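PDB 6HVG: alternansucrase from Leuconostoc mesenteroides, which belongs to glycoside hydrolase family 70 and combines a barrel-containing core that carries a calcium site with choline-binding and cell-wall-binding-type repeats. Local coordinates for residues D875-L880 with L920-K926; N732-N736 with G861-A865; N948-I952 with K993-L999; K159-G163 with F174-G178; G233-Y237 with F258-Q264. All coordinates share one frame. Residue numbers count along the deposited sequence, not the author numbering.

Contact 1: D875-L880 with L920-K926; sequences DGETDL and LKLNNDK
This is a loop-against-loop contact without a hydrogen bond between its segments, in the antiparallel beta region of the family 70 part. Neither segment forms a regular helix or strand: 875-880 kinks at D879, where phi is positive (59/42), while 920-926 runs extended to N923, then folds into a tight turn, K926 N to N923 O 3.3 Å. T878 sits opposite L922 (CA-CA 7.2 Å) and G876 opposite K926 (6.7 Å). The buried end is apolar: T878 CG2, with chi1 m, lies 3.4 Å from L920 CD1, and L880 CD1 lies 4.2 Å from the same L920 CD1. At the outer end, K926 (chi1 t, chi2 p, then t, t) stretches alongside G876, its CE 3.5 Å from G876 O, while N923 ND2 comes within 4.0 Å of G876 CA. D867 accepts a hydrogen bond from T878 N and forms a weak, long ion pair with K926. T878, L880 and L922 touch I928, so both loops rest on that residue of strand 927-931.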
# COMPACT_ATOMS: atom_id res chain seq x y z
N ASP A 875 -38.39 19.03 11.29
CA ASP A 875 -38.37 19.54 12.68
C ASP A 875 -38.36 18.51 13.84
O ASP A 875 -37.44 18.52 14.67
CB ASP A 875 -39.52 20.54 12.87
CG ASP A 875 -39.59 21.08 14.28
OD1 ASP A 875 -38.53 21.40 14.85
OD2 ASP A 875 -40.71 21.20 14.80
N GLY A 876 -39.37 17.66 13.90
CA GLY A 876 -39.48 16.64 14.96
C GLY A 876 -38.50 15.47 14.85
O GLY A 876 -38.23 14.77 15.84
N GLU A 877 -37.95 15.28 13.65
CA GLU A 877 -37.22 14.07 13.30
C GLU A 877 -35.87 13.93 14.00
O GLU A 877 -35.05 14.84 14.03
CB GLU A 877 -37.06 13.91 11.78
CG GLU A 877 -38.37 13.69 11.02
CD GLU A 877 -38.18 13.53 9.51
OE1 GLU A 877 -37.27 14.17 8.95
OE2 GLU A 877 -38.97 12.82 8.87
N THR A 878 -35.64 12.74 14.53
CA THR A 878 -34.49 12.42 15.37
C THR A 878 -33.42 11.60 14.65
O THR A 878 -32.26 11.59 15.06
CB THR A 878 -34.99 11.62 16.57
OG1 THR A 878 -35.94 12.41 17.30
CG2 THR A 878 -33.89 11.26 17.47
N ASP A 879 -33.82 10.92 13.57
CA ASP A 879 -32.98 9.95 12.86
C ASP A 879 -32.51 8.79 13.76
O ASP A 879 -31.34 8.37 13.71
CB ASP A 879 -31.80 10.66 12.19
CG ASP A 879 -31.04 9.76 11.22
OD1 ASP A 879 -31.70 9.17 10.35
OD2 ASP A 879 -29.81 9.68 11.32
N LEU A 880 -33.43 8.29 14.58
CA LEU A 880 -33.17 7.17 15.47
C LEU A 880 -33.66 5.90 14.78
O LEU A 880 -34.78 5.85 14.28
CB LEU A 880 -33.89 7.39 16.83
CG LEU A 880 -33.05 7.29 18.13
CD1 LEU A 880 -31.66 7.88 18.05
CD2 LEU A 880 -33.77 7.95 19.30
N LEU A 920 -27.97 14.75 20.66
CA LEU A 920 -29.38 14.61 20.36
C LEU A 920 -30.22 14.97 21.58
O LEU A 920 -30.02 14.41 22.67
CB LEU A 920 -29.68 13.17 19.92
CG LEU A 920 -30.99 12.74 19.26
CD1 LEU A 920 -31.59 11.56 20.00
CD2 LEU A 920 -32.00 13.86 19.07
N LYS A 921 -31.16 15.89 21.40
CA LYS A 921 -32.17 16.21 22.41
C LYS A 921 -33.55 16.11 21.77
O LYS A 921 -33.78 16.72 20.75
CB LYS A 921 -31.96 17.63 22.96
CG LYS A 921 -30.59 17.90 23.59
CD LYS A 921 -30.40 17.20 24.93
CE LYS A 921 -31.35 17.74 25.99
NZ LYS A 921 -31.00 17.23 27.35
N LEU A 922 -34.46 15.36 22.37
CA LEU A 922 -35.82 15.27 21.82
C LEU A 922 -36.65 16.51 22.13
O LEU A 922 -36.47 17.15 23.17
CB LEU A 922 -36.59 14.07 22.37
CG LEU A 922 -36.49 12.79 21.54
CD1 LEU A 922 -35.13 12.13 21.66
CD2 LEU A 922 -37.58 11.84 21.99
N ASN A 923 -37.60 16.81 21.24
CA ASN A 923 -38.64 17.80 21.52
C ASN A 923 -39.57 17.26 22.60
O ASN A 923 -39.70 16.06 22.76
CB ASN A 923 -39.44 18.16 20.25
CG ASN A 923 -38.58 18.84 19.18
OD1 ASN A 923 -37.39 19.08 19.37
ND2 ASN A 923 -39.20 19.13 18.04
N ASN A 924 -40.20 18.15 23.34
CA ASN A 924 -41.07 17.74 24.44
C ASN A 924 -42.26 16.89 23.96
O ASN A 924 -42.66 15.93 24.62
CB ASN A 924 -41.56 18.97 25.21
CG ASN A 924 -40.42 19.70 25.89
OD1 ASN A 924 -39.72 19.14 26.73
ND2 ASN A 924 -40.21 20.96 25.52
N ASP A 925 -42.81 17.24 22.80
CA ASP A 925 -43.94 16.50 22.20
C ASP A 925 -43.59 15.08 21.70
O ASP A 925 -44.41 14.16 21.78
CB ASP A 925 -44.53 17.31 21.03
N LYS A 926 -42.35 14.91 21.22
CA LYS A 926 -41.92 13.72 20.46
C LYS A 926 -42.01 12.39 21.19
O LYS A 926 -41.62 12.28 22.36
CB LYS A 926 -40.49 13.89 19.96
CG LYS A 926 -40.07 12.85 18.93
CD LYS A 926 -40.92 12.88 17.67
CE LYS A 926 -40.34 12.04 16.55
NZ LYS A 926 -41.22 12.13 15.35

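Contact 2: N732-N736 with G861-A865; sequences NRIAN and GQTMA
N732 starts the segment with an Asx turn: its OD1 accepts from I734 N at 3.0 Å. R733 points its CA-to-CB bond toward 861-865 and extends (chi1 m, then t, t). Its CD lies 3.3 Å from Q862 OE1 and its CB 4.0 Å from M864 CE, while its NE goes on to the backbone O of K818, which also donates its N to Q862 OE1. At I734 the carbonyl does the work: I734 O accepts from M864 N at 3.1 Å and lies 3.2 Å from T863 CA in a CA-H...O contact. A735 enters strand conformation (phi/psi -146/76) as the non-hydrogen-bonded partner of T863, CA-CA 4.5 Å. N736 faces Q862 in the hydrogen-bonded pair, CA-CA 5.1 Å, with N736 N to Q862 O and Q862 N to N736 O both 2.9 Å; the N736 side chain, chi1 t, hydrogen-bonds G738 N through OD1 and D819 through ND2. M864 (t, t, m), whose CE meets R733 CB, also packs against L881 and S883. The whole is a short pairing in which strand 735-736 edges 862-866, itself paired with 881-885, in the antiparallel sheet of this family 70 enzyme.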
# COMPACT_ATOMS: atom_id res chain seq x y z
N ASN A 732 -32.27 -6.81 2.40
CA ASN A 732 -33.17 -5.79 2.93
C ASN A 732 -33.78 -6.25 4.24
O ASN A 732 -34.19 -7.41 4.38
CB ASN A 732 -34.27 -5.40 1.95
CG ASN A 732 -34.86 -4.02 2.27
OD1 ASN A 732 -35.82 -3.90 3.03
ND2 ASN A 732 -34.25 -2.98 1.74
N ARG A 733 -33.85 -5.33 5.20
CA ARG A 733 -34.33 -5.64 6.52
C ARG A 733 -35.43 -4.68 6.98
O ARG A 733 -35.79 -4.66 8.16
CB ARG A 733 -33.15 -5.60 7.48
CG ARG A 733 -32.18 -6.75 7.26
CD ARG A 733 -31.04 -6.72 8.25
NE ARG A 733 -30.14 -7.85 8.06
CZ ARG A 733 -29.08 -7.85 7.25
NH1 ARG A 733 -28.75 -6.80 6.52
NH2 ARG A 733 -28.34 -8.95 7.15
N ILE A 734 -36.02 -3.93 6.05
CA ILE A 734 -37.11 -3.02 6.38
C ILE A 734 -38.31 -3.81 6.86
O ILE A 734 -38.90 -3.48 7.89
CB ILE A 734 -37.50 -2.16 5.17
CG1 ILE A 734 -36.38 -1.14 4.87
CG2 ILE A 734 -38.83 -1.45 5.41
CD1 ILE A 734 -36.53 -0.40 3.56
N ALA A 735 -38.67 -4.84 6.09
CA ALA A 735 -39.71 -5.79 6.51
C ALA A 735 -39.38 -7.18 6.00
O ALA A 735 -39.98 -7.66 5.04
CB ALA A 735 -41.07 -5.35 6.01
N ASN A 736 -38.42 -7.82 6.66
CA ASN A 736 -37.92 -9.12 6.24
C ASN A 736 -38.67 -10.23 6.97
O ASN A 736 -38.37 -10.52 8.12
CB ASN A 736 -36.41 -9.22 6.51
CG ASN A 736 -35.82 -10.53 6.07
OD1 ASN A 736 -36.53 -11.46 5.80
ND2 ASN A 736 -34.51 -10.61 5.99
N GLY A 861 -38.95 -13.02 12.19
CA GLY A 861 -38.81 -11.98 11.19
C GLY A 861 -38.17 -10.72 11.73
O GLY A 861 -37.98 -10.58 12.95
N GLN A 862 -37.85 -9.80 10.84
CA GLN A 862 -37.25 -8.53 11.23
C GLN A 862 -37.97 -7.36 10.60
O GLN A 862 -38.58 -7.50 9.53
CB GLN A 862 -35.78 -8.49 10.82
CG GLN A 862 -35.06 -7.21 11.18
CD GLN A 862 -33.55 -7.31 11.04
OE1 GLN A 862 -33.04 -8.25 10.43
NE2 GLN A 862 -32.84 -6.38 11.67
N THR A 863 -37.94 -6.23 11.30
CA THR A 863 -38.25 -4.93 10.68
C THR A 863 -37.17 -3.95 11.08
O THR A 863 -36.44 -4.15 12.05
CB THR A 863 -39.60 -4.31 11.10
OG1 THR A 863 -39.62 -4.13 12.52
CG2 THR A 863 -40.78 -5.17 10.66
N MET A 864 -37.09 -2.90 10.29
CA MET A 864 -36.12 -1.86 10.50
C MET A 864 -36.72 -0.58 9.92
O MET A 864 -37.27 -0.58 8.80
CB MET A 864 -34.79 -2.21 9.82
CG MET A 864 -33.62 -1.36 10.27
SD MET A 864 -32.05 -1.76 9.44
CE MET A 864 -31.56 -3.22 10.33
N ALA A 865 -36.65 0.49 10.70
CA ALA A 865 -37.22 1.78 10.34
C ALA A 865 -36.38 2.87 10.99
O ALA A 865 -35.51 2.59 11.81
CB ALA A 865 -38.66 1.89 10.82

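Contact 3: N948-I952 with K993-L999; sequences NDSGI and KGSLNAL
K993 (t, t, t, m) begins the segment, its NZ in a salt bridge with D949 OD1 at 3.1 Å. G994 buries nothing against the turn, but its backbone pairs with L920. S995, chi1 m, CA 5.0 Å from D949 CA, points its CA-to-CB bond toward the 948-952 turn: S995 OG can donate to D949 OD1 (3.2 Å), an unsettled bond, since another acceptor is within its proton's reach. N997, chi1 p, points its CA-to-CB bond toward the turn, with ND2 2.9 Å from N948 O, while its OD1 takes L999 N at 2.9 Å in an Asx turn. L999 packs its CB 3.8 Å from I952 CD1 and its CD1 3.9 Å from G951 CA. In the turn linking strands 940-947 and 952-954, N948 OD1 accepts from S950 N (3.0 Å) and G951 N (2.9 Å), and N948 N bonds G951 O (2.9 Å). Segment 993-999 thus meets this internally hydrogen-bonded turn mainly through side chains, with charge at K993 giving way to apolar contact at L999.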
# COMPACT_ATOMS: atom_id res chain seq x y z
N ASN A 948 -26.16 6.16 28.74
CA ASN A 948 -26.26 7.35 29.57
C ASN A 948 -24.96 8.14 29.46
O ASN A 948 -24.08 7.78 28.68
CB ASN A 948 -26.57 6.96 31.02
CG ASN A 948 -25.49 6.07 31.64
OD1 ASN A 948 -24.31 6.45 31.72
ND2 ASN A 948 -25.90 4.88 32.10
N ASP A 949 -24.83 9.21 30.23
CA ASP A 949 -23.74 10.17 30.03
C ASP A 949 -22.34 9.72 30.48
O ASP A 949 -21.33 10.35 30.11
CB ASP A 949 -24.13 11.52 30.66
CG ASP A 949 -25.32 12.16 29.95
OD1 ASP A 949 -25.32 12.21 28.69
OD2 ASP A 949 -26.27 12.62 30.64
N SER A 950 -22.28 8.65 31.28
CA SER A 950 -21.01 8.10 31.77
C SER A 950 -20.65 6.72 31.19
O SER A 950 -19.49 6.31 31.21
CB SER A 950 -21.02 8.02 33.30
OG SER A 950 -22.14 7.29 33.73
N GLY A 951 -21.65 6.00 30.68
CA GLY A 951 -21.41 4.72 30.01
C GLY A 951 -22.66 4.12 29.38
O GLY A 951 -23.56 4.85 28.91
N ILE A 952 -22.71 2.79 29.35
CA ILE A 952 -23.91 2.05 28.96
C ILE A 952 -24.15 1.03 30.05
O ILE A 952 -23.28 0.22 30.32
CB ILE A 952 -23.72 1.30 27.61
CG1 ILE A 952 -23.37 2.27 26.48
CG2 ILE A 952 -25.00 0.55 27.24
CD1 ILE A 952 -22.85 1.62 25.22
N LYS A 993 -31.79 10.61 25.39
CA LYS A 993 -30.76 11.63 25.34
C LYS A 993 -29.56 11.01 24.64
O LYS A 993 -29.09 9.93 25.03
CB LYS A 993 -30.38 12.01 26.79
CG LYS A 993 -29.49 13.22 26.97
CD LYS A 993 -28.94 13.31 28.40
CE LYS A 993 -28.20 14.63 28.65
NZ LYS A 993 -26.91 14.75 27.92
N GLY A 994 -29.06 11.67 23.60
CA GLY A 994 -27.76 11.31 23.04
C GLY A 994 -26.69 11.56 24.10
O GLY A 994 -26.77 12.53 24.85
N SER A 995 -25.70 10.68 24.17
CA SER A 995 -24.63 10.79 25.16
C SER A 995 -23.26 10.77 24.48
O SER A 995 -23.14 10.37 23.31
CB SER A 995 -24.73 9.65 26.18
OG SER A 995 -25.97 9.64 26.89
N LEU A 996 -22.23 11.18 25.21
CA LEU A 996 -20.86 11.13 24.71
C LEU A 996 -19.94 10.61 25.81
O LEU A 996 -19.80 11.25 26.83
CB LEU A 996 -20.43 12.52 24.21
CG LEU A 996 -19.29 12.60 23.17
CD1 LEU A 996 -19.52 13.71 22.16
CD2 LEU A 996 -17.93 12.80 23.82
N ASN A 997 -19.35 9.45 25.58
CA ASN A 997 -18.35 8.85 26.49
C ASN A 997 -17.55 7.77 25.74
O ASN A 997 -17.76 7.59 24.55
CB ASN A 997 -19.04 8.27 27.74
CG ASN A 997 -20.14 7.28 27.39
OD1 ASN A 997 -19.88 6.23 26.80
ND2 ASN A 997 -21.39 7.61 27.75
N ALA A 998 -16.65 7.07 26.43
CA ALA A 998 -15.82 6.05 25.78
C ALA A 998 -16.63 4.95 25.06
O ALA A 998 -16.19 4.45 24.02
CB ALA A 998 -14.87 5.41 26.79
N LEU A 999 -17.79 4.58 25.59
CA LEU A 999 -18.58 3.47 25.04
C LEU A 999 -19.58 3.89 23.93
O LEU A 999 -20.01 3.05 23.13
CB LEU A 999 -19.33 2.74 26.16
CG LEU A 999 -18.45 2.09 27.23
CD1 LEU A 999 -19.23 1.82 28.50
CD2 LEU A 999 -17.80 0.81 26.73

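Contact 4: K159-G163 with F174-G178; sequences KQVTG and FDDNG
F174 has the most surface covered here. Its side chain (chi1 m, chi2 78°) places CB 3.3 Å from V161 O and CD1 4.2 Å from V161 CG1; V161 (chi1 t) and F174 also lean on Y153 of strand 150-153. F174 CA lies 4.8 Å from T162 CA, and two backbone hydrogen bonds join the segments: G163 N to F174 O, 2.8 Å, and F174 N to G163 O, 3.2 Å. T162, chi1 p, lays its CG2 over the type I turn D175-G178, 3.7 Å from both D175 O and D176 O. That turn closes with G178 N to D175 O at 3.1 Å, and G178 has positive phi (99/2), where a CB would strike Q160 and jam against the preceding carbonyl O. D175 pairs with R186. This ties off the open end of hairpin 163-174 in a choline-binding-type repeat. G163 and F174 thus pair through their backbones, V161 O and G178 O share a water 2.6 Å from each, and the apolar side-chain pair is V161 with F174.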
# COMPACT_ATOMS: atom_id res chain seq x y z
N LYS A 159 -14.77 22.91 34.10
CA LYS A 159 -14.54 24.33 34.34
C LYS A 159 -14.27 25.06 33.02
O LYS A 159 -13.47 24.61 32.22
CB LYS A 159 -13.36 24.53 35.29
CG LYS A 159 -13.35 25.86 36.03
CD LYS A 159 -12.12 26.01 36.91
CE LYS A 159 -11.99 24.87 37.92
NZ LYS A 159 -10.96 25.10 38.97
N GLN A 160 -14.96 26.17 32.82
CA GLN A 160 -14.74 27.04 31.66
C GLN A 160 -13.36 27.68 31.76
O GLN A 160 -12.91 28.03 32.84
CB GLN A 160 -15.80 28.14 31.59
CG GLN A 160 -16.01 28.73 30.21
CD GLN A 160 -17.18 29.69 30.15
OE1 GLN A 160 -17.96 29.67 29.20
NE2 GLN A 160 -17.31 30.52 31.17
N VAL A 161 -12.70 27.83 30.62
CA VAL A 161 -11.32 28.27 30.59
C VAL A 161 -11.13 29.71 30.10
O VAL A 161 -11.60 30.10 29.03
CB VAL A 161 -10.49 27.33 29.70
CG1 VAL A 161 -9.10 27.89 29.49
CG2 VAL A 161 -10.42 25.95 30.32
N THR A 162 -10.40 30.49 30.90
CA THR A 162 -9.97 31.84 30.52
C THR A 162 -8.46 31.87 30.34
O THR A 162 -7.77 30.95 30.75
CB THR A 162 -10.37 32.88 31.59
OG1 THR A 162 -9.65 32.62 32.80
CG2 THR A 162 -11.89 32.86 31.84
N GLY A 163 -7.96 32.95 29.74
CA GLY A 163 -6.52 33.21 29.64
C GLY A 163 -5.81 32.41 28.56
O GLY A 163 -6.43 31.65 27.82
N PHE A 174 -8.41 32.95 25.65
CA PHE A 174 -9.80 33.26 25.96
C PHE A 174 -9.88 34.48 26.86
O PHE A 174 -9.18 34.56 27.86
CB PHE A 174 -10.47 32.06 26.64
CG PHE A 174 -10.31 30.78 25.88
CD1 PHE A 174 -9.11 30.08 25.93
CD2 PHE A 174 -11.34 30.28 25.10
CE1 PHE A 174 -8.94 28.91 25.20
CE2 PHE A 174 -11.18 29.10 24.38
CZ PHE A 174 -9.98 28.41 24.43
N ASP A 175 -10.74 35.43 26.51
CA ASP A 175 -10.93 36.66 27.30
C ASP A 175 -11.62 36.32 28.62
O ASP A 175 -11.77 35.13 28.93
CB ASP A 175 -11.78 37.68 26.52
CG ASP A 175 -11.01 38.38 25.40
OD1 ASP A 175 -9.83 38.73 25.62
OD2 ASP A 175 -11.61 38.61 24.33
N ASP A 176 -12.02 37.33 29.41
CA ASP A 176 -12.66 37.10 30.73
C ASP A 176 -14.03 36.37 30.70
O ASP A 176 -14.35 35.61 31.62
CB ASP A 176 -12.80 38.42 31.52
CG ASP A 176 -11.44 39.03 31.91
OD1 ASP A 176 -11.41 40.25 32.20
OD2 ASP A 176 -10.41 38.33 31.95
N ASN A 177 -14.82 36.57 29.64
CA ASN A 177 -16.08 35.82 29.46
C ASN A 177 -15.89 34.35 29.02
O ASN A 177 -16.86 33.59 29.04
CB ASN A 177 -17.04 36.54 28.50
CG ASN A 177 -16.38 36.99 27.19
OD1 ASN A 177 -15.36 36.43 26.76
ND2 ASN A 177 -16.96 37.99 26.56
N GLY A 178 -14.67 33.96 28.63
CA GLY A 178 -14.34 32.57 28.28
C GLY A 178 -14.33 32.33 26.78
O GLY A 178 -14.12 31.20 26.32
O HOH W 1 -13.20 28.92 27.28

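Contact 5: G233-Y237 with F258-Q264; sequences GQTYY and FNQQGVQ
The Y236 ring (chi1 m, chi2 78°) lies against the backbone of the 258-264 turn, with V263 CA over one face and Q261 O at its edge, 3.6 Å from Y236 CE2. V263, chi1 t, adds its methyl CG2, 3.8 Å from Y236 CZ, and its other methyl CG1 reaches Q234 CB at 4.0 Å. G262 O approaches the same ring, 3.2 Å from Y236 CD2. G262 has positive phi (91/9), and a CB there would be tight against Y236 and jammed against the preceding carbonyl. It ends a type I turn that starts at N259: G262 N bonds N259 O at 2.8 Å, N259 N bonds V263 O at 2.9 Å, and N259 OD1 accepts from V263 N at 2.8 Å. Register is set by T235 beside Q264 (CA-CA 5.2 Å) and Y236 beside V263 (5.1 Å), with one hydrogen bond between the segments, Q264 N to T235 O, 2.7 Å. T235 CG2 lies 3.3 Å from Q264 OE1, which bonds K266. F258 brings its CZ to 3.8 Å from Y237 CB, while the Y237 ring packs edge-to-face on Y227 of strand 226-229. Here a two-stranded hairpin meets a turn in a choline-binding-type repeat farther along the chain; beyond the single backbone bond, most of the contact is van der Waals, rings, T235 and V263 against carbon and backbone.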
# COMPACT_ATOMS: atom_id res chain seq x y z
N GLY A 233 -0.28 38.77 3.96
CA GLY A 233 0.75 38.27 3.04
C GLY A 233 1.80 39.28 2.62
O GLY A 233 2.45 39.11 1.61
N GLN A 234 1.96 40.35 3.40
CA GLN A 234 3.04 41.31 3.19
C GLN A 234 4.24 40.98 4.10
O GLN A 234 4.08 40.41 5.19
CB GLN A 234 2.56 42.73 3.48
CG GLN A 234 1.49 43.27 2.53
CD GLN A 234 0.84 44.55 3.06
OE1 GLN A 234 0.78 45.57 2.39
NE2 GLN A 234 0.34 44.48 4.29
N THR A 235 5.44 41.36 3.65
CA THR A 235 6.68 41.03 4.33
C THR A 235 7.47 42.28 4.74
O THR A 235 7.71 43.19 3.93
CB THR A 235 7.58 40.16 3.43
OG1 THR A 235 6.90 38.95 3.11
CG2 THR A 235 8.87 39.81 4.12
N TYR A 236 7.92 42.27 6.00
CA TYR A 236 8.79 43.31 6.55
C TYR A 236 10.12 42.71 6.94
O TYR A 236 10.18 41.52 7.23
CB TYR A 236 8.20 43.89 7.82
CG TYR A 236 6.90 44.62 7.65
CD1 TYR A 236 5.71 43.92 7.51
CD2 TYR A 236 6.85 45.99 7.68
CE1 TYR A 236 4.51 44.58 7.38
CE2 TYR A 236 5.66 46.66 7.54
CZ TYR A 236 4.49 45.95 7.40
OH TYR A 236 3.31 46.62 7.28
N TYR A 237 11.18 43.51 7.00
CA TYR A 237 12.38 43.05 7.68
C TYR A 237 12.71 44.00 8.79
O TYR A 237 12.94 45.18 8.53
CB TYR A 237 13.57 42.93 6.75
CG TYR A 237 14.77 42.32 7.46
CD1 TYR A 237 14.85 40.95 7.68
CD2 TYR A 237 15.79 43.11 7.97
CE1 TYR A 237 15.92 40.38 8.34
CE2 TYR A 237 16.86 42.56 8.63
CZ TYR A 237 16.93 41.20 8.82
OH TYR A 237 17.99 40.65 9.48
N PHE A 258 12.26 48.23 -0.09
CA PHE A 258 11.13 48.35 0.85
C PHE A 258 10.44 49.71 0.69
O PHE A 258 11.09 50.74 0.59
CB PHE A 258 11.63 48.16 2.28
CG PHE A 258 12.01 46.75 2.61
CD1 PHE A 258 13.32 46.30 2.45
CD2 PHE A 258 11.08 45.87 3.08
CE1 PHE A 258 13.66 44.98 2.73
CE2 PHE A 258 11.42 44.54 3.38
CZ PHE A 258 12.72 44.10 3.21
N ASN A 259 9.12 49.71 0.70
CA ASN A 259 8.38 50.96 0.56
C ASN A 259 8.50 51.81 1.82
O ASN A 259 9.02 51.36 2.84
CB ASN A 259 6.93 50.69 0.16
CG ASN A 259 6.06 50.20 1.30
OD1 ASN A 259 6.47 50.13 2.45
ND2 ASN A 259 4.84 49.84 0.96
N GLN A 260 8.02 53.04 1.75
CA GLN A 260 8.21 53.98 2.84
C GLN A 260 7.53 53.53 4.15
O GLN A 260 7.83 54.09 5.21
CB GLN A 260 7.71 55.36 2.43
CG GLN A 260 8.40 55.97 1.22
CD GLN A 260 7.81 57.33 0.88
OE1 GLN A 260 6.62 57.58 1.14
NE2 GLN A 260 8.64 58.22 0.33
N GLN A 261 6.64 52.55 4.08
CA GLN A 261 6.03 51.98 5.29
C GLN A 261 6.69 50.70 5.75
O GLN A 261 6.21 50.07 6.68
CB GLN A 261 4.52 51.73 5.07
CG GLN A 261 3.65 52.97 5.11
CD GLN A 261 3.88 53.89 3.92
OE1 GLN A 261 4.00 53.42 2.77
NE2 GLN A 261 3.93 55.19 4.17
N GLY A 262 7.76 50.28 5.07
CA GLY A 262 8.55 49.12 5.44
C GLY A 262 8.14 47.79 4.82
O GLY A 262 8.68 46.74 5.19
N VAL A 263 7.23 47.83 3.86
CA VAL A 263 6.71 46.62 3.22
C VAL A 263 7.64 46.20 2.09
O VAL A 263 8.22 47.04 1.42
CB VAL A 263 5.29 46.84 2.66
CG1 VAL A 263 4.77 45.61 1.92
CG2 VAL A 263 4.34 47.22 3.78
N GLN A 264 7.76 44.89 1.86
CA GLN A 264 8.67 44.39 0.84
C GLN A 264 8.03 44.31 -0.55
O GLN A 264 6.98 43.70 -0.73
CB GLN A 264 9.22 43.01 1.21
CG GLN A 264 10.46 42.67 0.38
CD GLN A 264 11.04 41.31 0.65
OE1 GLN A 264 10.44 40.47 1.33
NE2 GLN A 264 12.21 41.06 0.09

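From the N terminus the five contacts close one after another; none nests in or crosses another. Contact 4 closes first, over 10 intervening residues, tying the ends of one short hairpin in a choline-binding-type repeat. Contact 5 follows, over 20, joining a hairpin to a turn in a choline-binding-type repeat farther along the chain, its centre about 36 Å from that of contact 4. The rest lie in the family 70 region. Contact 2 closes the longest loop, 124 residues rich in helix, bringing strand 735-736 to 862-866. Contacts 1 and 3 close loops of 39 and 40 residues without helix, and they touch: L920 O lies 3.1 Å from G994 N, a probable hydrogen bond linking segments 920-926 and 993-999.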